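Long-range contact in BtGH115A (Bacteroides thetaiotaomicron, PDB 5BY3), which probably releases 4-O-methyl-glucuronic acid from decorated arabinogalactans by hydrolysis, as a family 115 alpha-glucuronidase: residues His703-Asp714 / His755-Val766. Numbering follows the deposited sequence.
Sequences HGDKLRFTVSLD and HQLVIKALDEGV
Strands 708-713 and 755-761 pair antiparallel as the two central strands of a four-stranded sheet in the C-terminal domain, flanked by strands 677-682 and 719-722. T710 with K760 and S712 with V758 are hydrogen-bonded pairs; F709-A761, V711-I759 and L713-L757 are non-hydrogen-bonded and turn their side chains to the face covered by strand 689-696. On that face V711 CG1 touches two neighbours that run alongside it, I759 CG1 at 4.1 Å and L757 CD1. On the other face T710 OG1 and V758 O share a water, which donates to the carbonyl at 2.7 Å, while T710 CG2 packs across the methyls of L762.

A carboxylate closes each end of the pairing. D714 OD2 accepts a hydrogen bond from H755 ND1 on its syn lone pair at 2.8 Å, with ring and carboxylate planes only 17° apart, and D714 OD1 receives Q756 N at 2.8 Å. Two bonds to adjacent residues thus fix the rotation of the group. At the opposite end D763 OD2 accepts R708 N through its anti lone pair at 2.8 Å and forms a salt bridge with R708 NE at 2.9 Å whose N-H bond is weak; R708 NH2 reaches D763 OD1 at 3.3 Å. Bends at chi2 and chi3 (-135° and 138°) bring the guanidinium back to the carboxylate, which it meets obliquely. Further along the loops, H703 ND1 meets E764 OE1 edge-on in a weak bond of 3.3 Å. Such regular pairing, with one apolar face against a second antiparallel sheet, is consistent with the beta-sandwich of the galactose-binding-domain-like fold.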
loop_
_atom_site.group_PDB
_atom_site.type_symbol
_atom_site.label_atom_id
_atom_site.label_comp_id
_atom_site.label_asym_id
_atom_site.label_seq_id
_atom_site.Cartn_x
_atom_site.Cartn_y
_atom_site.Cartn_z
ATOM N N HIS A 703 15.630 14.564 6.170
ATOM C CA HIS A 703 17.048 14.777 5.879
ATOM C C HIS A 703 17.815 14.864 7.170
ATOM O O HIS A 703 17.453 15.604 8.107
ATOM C CB HIS A 703 17.290 16.041 5.063
ATOM C CG HIS A 703 16.714 15.979 3.690
ATOM N ND1 HIS A 703 15.762 16.870 3.248
ATOM C CD2 HIS A 703 16.934 15.116 2.668
ATOM C CE1 HIS A 703 15.436 16.574 2.003
ATOM N NE2 HIS A 703 16.125 15.508 1.632
ATOM N N GLY A 704 18.892 14.101 7.189
ATOM C CA GLY A 704 19.662 13.944 8.376
ATOM C C GLY A 704 19.034 12.815 9.113
ATOM O O GLY A 704 18.348 11.968 8.523
ATOM N N ASP A 705 19.254 12.838 10.418
ATOM C CA ASP A 705 18.950 11.737 11.321
ATOM C C ASP A 705 18.186 12.338 12.494
ATOM O O ASP A 705 18.067 11.728 13.545
ATOM C CB ASP A 705 20.269 11.085 11.778
ATOM C CG ASP A 705 21.285 10.905 10.619
ATOM O OD1 ASP A 705 20.929 10.256 9.590
ATOM O OD2 ASP A 705 22.435 11.420 10.737
ATOM N N LYS A 706 17.639 13.540 12.332
ATOM C CA LYS A 706 17.223 14.231 13.542
ATOM C C LYS A 706 15.786 14.358 14.035
ATOM O O LYS A 706 15.549 13.922 15.140
ATOM C CB LYS A 706 18.090 15.459 13.818
ATOM C CG LYS A 706 19.381 15.091 14.547
ATOM C CD LYS A 706 19.182 15.037 16.069
ATOM C CE LYS A 706 19.016 13.628 16.629
ATOM N NZ LYS A 706 18.919 13.620 18.121
ATOM N N LEU A 707 14.840 14.932 13.298
ATOM C CA LEU A 707 13.475 15.269 13.902
ATOM C C LEU A 707 13.370 15.829 15.335
ATOM O O LEU A 707 13.141 15.072 16.308
ATOM C CB LEU A 707 12.467 14.113 13.816
ATOM C CG LEU A 707 11.880 13.696 12.465
ATOM C CD1 LEU A 707 10.963 12.484 12.687
ATOM C CD2 LEU A 707 11.178 14.850 11.763
ATOM N N ARG A 708 13.466 17.149 15.470
ATOM C CA ARG A 708 13.238 17.770 16.781
ATOM C C ARG A 708 12.451 19.094 16.809
ATOM O O ARG A 708 12.221 19.727 15.785
ATOM C CB ARG A 708 14.558 17.862 17.565
ATOM C CG ARG A 708 15.623 18.730 16.952
ATOM C CD ARG A 708 16.970 18.047 17.000
ATOM N NE ARG A 708 17.583 18.307 15.714
ATOM C CZ ARG A 708 18.553 19.179 15.471
ATOM N NH1 ARG A 708 19.104 19.884 16.459
ATOM N NH2 ARG A 708 18.991 19.310 14.220
ATOM N N PHE A 709 12.006 19.470 17.999
ATOM C CA PHE A 709 11.256 20.700 18.211
ATOM C C PHE A 709 11.731 21.410 19.473
ATOM O O PHE A 709 12.542 20.874 20.207
ATOM C CB PHE A 709 9.722 20.457 18.231
ATOM C CG PHE A 709 9.240 19.503 19.301
ATOM C CD1 PHE A 709 9.152 18.126 19.046
ATOM C CD2 PHE A 709 8.827 19.981 20.552
ATOM C CE1 PHE A 709 8.690 17.245 20.030
ATOM C CE2 PHE A 709 8.352 19.106 21.540
ATOM C CZ PHE A 709 8.282 17.734 21.278
ATOM N N THR A 710 11.267 22.638 19.692
ATOM C CA THR A 710 11.565 23.337 20.931
ATOM C C THR A 710 10.246 23.716 21.540
ATOM O O THR A 710 9.318 24.099 20.817
ATOM C CB THR A 710 12.439 24.596 20.746
ATOM O OG1 THR A 710 11.649 25.683 20.243
ATOM C CG2 THR A 710 13.645 24.334 19.837
ATOM N N VAL A 711 10.166 23.579 22.860
ATOM C CA VAL A 711 9.038 24.066 23.664
ATOM C C VAL A 711 9.464 25.270 24.505
ATOM O O VAL A 711 10.533 25.259 25.133
ATOM C CB VAL A 711 8.516 22.980 24.610
ATOM C CG1 VAL A 711 7.087 22.617 24.287
ATOM C CG2 VAL A 711 9.419 21.761 24.552
ATOM N N SER A 712 8.644 26.316 24.510
ATOM C CA SER A 712 8.935 27.488 25.351
ATOM C C SER A 712 7.676 28.066 25.959
ATOM O O SER A 712 6.784 28.542 25.237
ATOM C CB SER A 712 9.738 28.560 24.593
ATOM O OG SER A 712 10.064 29.652 25.440
ATOM N N LEU A 713 7.611 27.975 27.288
ATOM C CA LEU A 713 6.567 28.603 28.090
ATOM C C LEU A 713 6.979 30.032 28.485
ATOM O O LEU A 713 7.909 30.239 29.276
ATOM C CB LEU A 713 6.256 27.768 29.335
ATOM C CG LEU A 713 5.150 28.367 30.222
ATOM C CD1 LEU A 713 3.814 27.663 30.063
ATOM C CD2 LEU A 713 5.572 28.390 31.687
ATOM N N ASP A 714 6.263 31.004 27.920
ATOM C CA ASP A 714 6.399 32.433 28.236
ATOM C C ASP A 714 7.799 32.956 27.970
ATOM O O ASP A 714 8.437 33.522 28.858
ATOM C CB ASP A 714 5.924 32.706 29.676
ATOM C CG ASP A 714 4.484 32.285 29.885
ATOM O OD1 ASP A 714 3.746 32.294 28.871
ATOM O OD2 ASP A 714 4.094 31.939 31.028
ATOM N N HIS A 755 -0.670 32.815 29.790
ATOM C CA HIS A 755 0.552 32.157 29.272
ATOM C C HIS A 755 0.466 31.805 27.805
ATOM O O HIS A 755 -0.624 31.554 27.275
ATOM C CB HIS A 755 0.888 30.859 30.017
ATOM C CG HIS A 755 0.720 30.942 31.491
ATOM N ND1 HIS A 755 1.723 31.388 32.327
ATOM C CD2 HIS A 755 -0.337 30.641 32.282
ATOM C CE1 HIS A 755 1.287 31.359 33.573
ATOM N NE2 HIS A 755 0.044 30.904 33.575
ATOM N N GLN A 756 1.639 31.734 27.185
ATOM C CA GLN A 756 1.799 31.215 25.843
ATOM C C GLN A 756 2.858 30.097 25.750
ATOM O O GLN A 756 3.950 30.224 26.321
ATOM C CB GLN A 756 2.145 32.358 24.889
ATOM C CG GLN A 756 0.947 33.190 24.480
ATOM C CD GLN A 756 1.343 34.489 23.825
ATOM O OE1 GLN A 756 2.296 34.551 23.030
ATOM N NE2 GLN A 756 0.607 35.545 24.148
ATOM N N LEU A 757 2.528 29.030 25.014
ATOM C CA LEU A 757 3.426 27.906 24.769
ATOM C C LEU A 757 3.811 27.902 23.304
ATOM O O LEU A 757 2.947 27.750 22.442
ATOM C CB LEU A 757 2.737 26.573 25.112
ATOM C CG LEU A 757 3.643 25.321 25.048
ATOM C CD1 LEU A 757 4.444 25.138 26.334
ATOM C CD2 LEU A 757 2.824 24.079 24.758
ATOM N N VAL A 758 5.101 28.059 23.024
ATOM C CA VAL A 758 5.579 28.076 21.647
ATOM C C VAL A 758 6.313 26.767 21.285
ATOM O O VAL A 758 7.345 26.422 21.887
ATOM C CB VAL A 758 6.398 29.360 21.363
ATOM C CG1 VAL A 758 7.147 29.292 20.033
ATOM C CG2 VAL A 758 5.479 30.577 21.395
ATOM N N ILE A 759 5.733 26.043 20.319
ATOM C CA ILE A 759 6.335 24.843 19.667
ATOM C C ILE A 759 6.965 25.205 18.309
ATOM O O ILE A 759 6.255 25.550 17.356
ATOM C CB ILE A 759 5.297 23.685 19.521
ATOM C CG1 ILE A 759 4.828 23.207 20.901
ATOM C CG2 ILE A 759 5.885 22.513 18.749
ATOM C CD1 ILE A 759 3.400 22.713 20.955
ATOM N N LYS A 760 8.289 25.134 18.228
ATOM C CA LYS A 760 9.013 25.465 17.002
ATOM C C LYS A 760 9.651 24.226 16.347
ATOM O O LYS A 760 10.288 23.424 17.036
ATOM C CB LYS A 760 10.085 26.513 17.310
ATOM C CG LYS A 760 10.766 27.087 16.080
ATOM C CD LYS A 760 11.734 28.199 16.424
ATOM C CE LYS A 760 12.662 28.448 15.254
ATOM N NZ LYS A 760 13.280 29.805 15.298
ATOM N N ALA A 761 9.503 24.080 15.028
ATOM C CA ALA A 761 10.146 22.984 14.312
ATOM C C ALA A 761 11.585 23.321 13.959
ATOM O O ALA A 761 11.836 24.363 13.332
ATOM C CB ALA A 761 9.390 22.665 13.041
ATOM N N LEU A 762 12.509 22.422 14.316
ATOM C CA LEU A 762 13.926 22.520 13.936
ATOM C C LEU A 762 14.322 21.716 12.698
ATOM O O LEU A 762 15.314 22.039 12.044
ATOM C CB LEU A 762 14.831 22.118 15.110
ATOM C CG LEU A 762 15.401 23.204 16.039
ATOM C CD1 LEU A 762 14.448 24.372 16.289
ATOM C CD2 LEU A 762 15.816 22.551 17.356
ATOM N N ASP A 763 13.562 20.664 12.392
ATOM C CA ASP A 763 13.852 19.811 11.238
ATOM C C ASP A 763 12.681 19.768 10.289
ATOM O O ASP A 763 11.591 20.286 10.614
ATOM C CB ASP A 763 14.278 18.413 11.692
ATOM C CG ASP A 763 15.533 18.451 12.543
ATOM O OD1 ASP A 763 16.622 18.769 11.998
ATOM O OD2 ASP A 763 15.435 18.186 13.759
ATOM N N GLU A 764 12.917 19.148 9.127
ATOM C CA GLU A 764 11.984 19.128 8.014
ATOM C C GLU A 764 10.575 18.569 8.335
ATOM O O GLU A 764 9.646 19.364 8.593
ATOM C CB GLU A 764 12.622 18.473 6.787
ATOM C CG GLU A 764 12.054 18.993 5.467
ATOM C CD GLU A 764 13.102 19.132 4.372
ATOM O OE1 GLU A 764 14.254 19.491 4.682
ATOM O OE2 GLU A 764 12.773 18.894 3.193
ATOM N N GLY A 765 10.405 17.245 8.351
ATOM C CA GLY A 765 9.044 16.658 8.330
ATOM C C GLY A 765 8.396 16.431 9.687
ATOM O O GLY A 765 8.147 15.275 10.078
ATOM N N VAL A 766 8.136 17.541 10.392
ATOM C CA VAL A 766 7.623 17.550 11.776
ATOM C C VAL A 766 6.127 17.727 11.704
ATOM O O VAL A 766 5.640 18.756 11.184
ATOM C CB VAL A 766 8.181 18.741 12.573
ATOM C CG1 VAL A 766 7.491 18.907 13.922
ATOM C CG2 VAL A 766 9.688 18.609 12.733
HETATM O O HOH W 1 9.951 27.121 21.508
#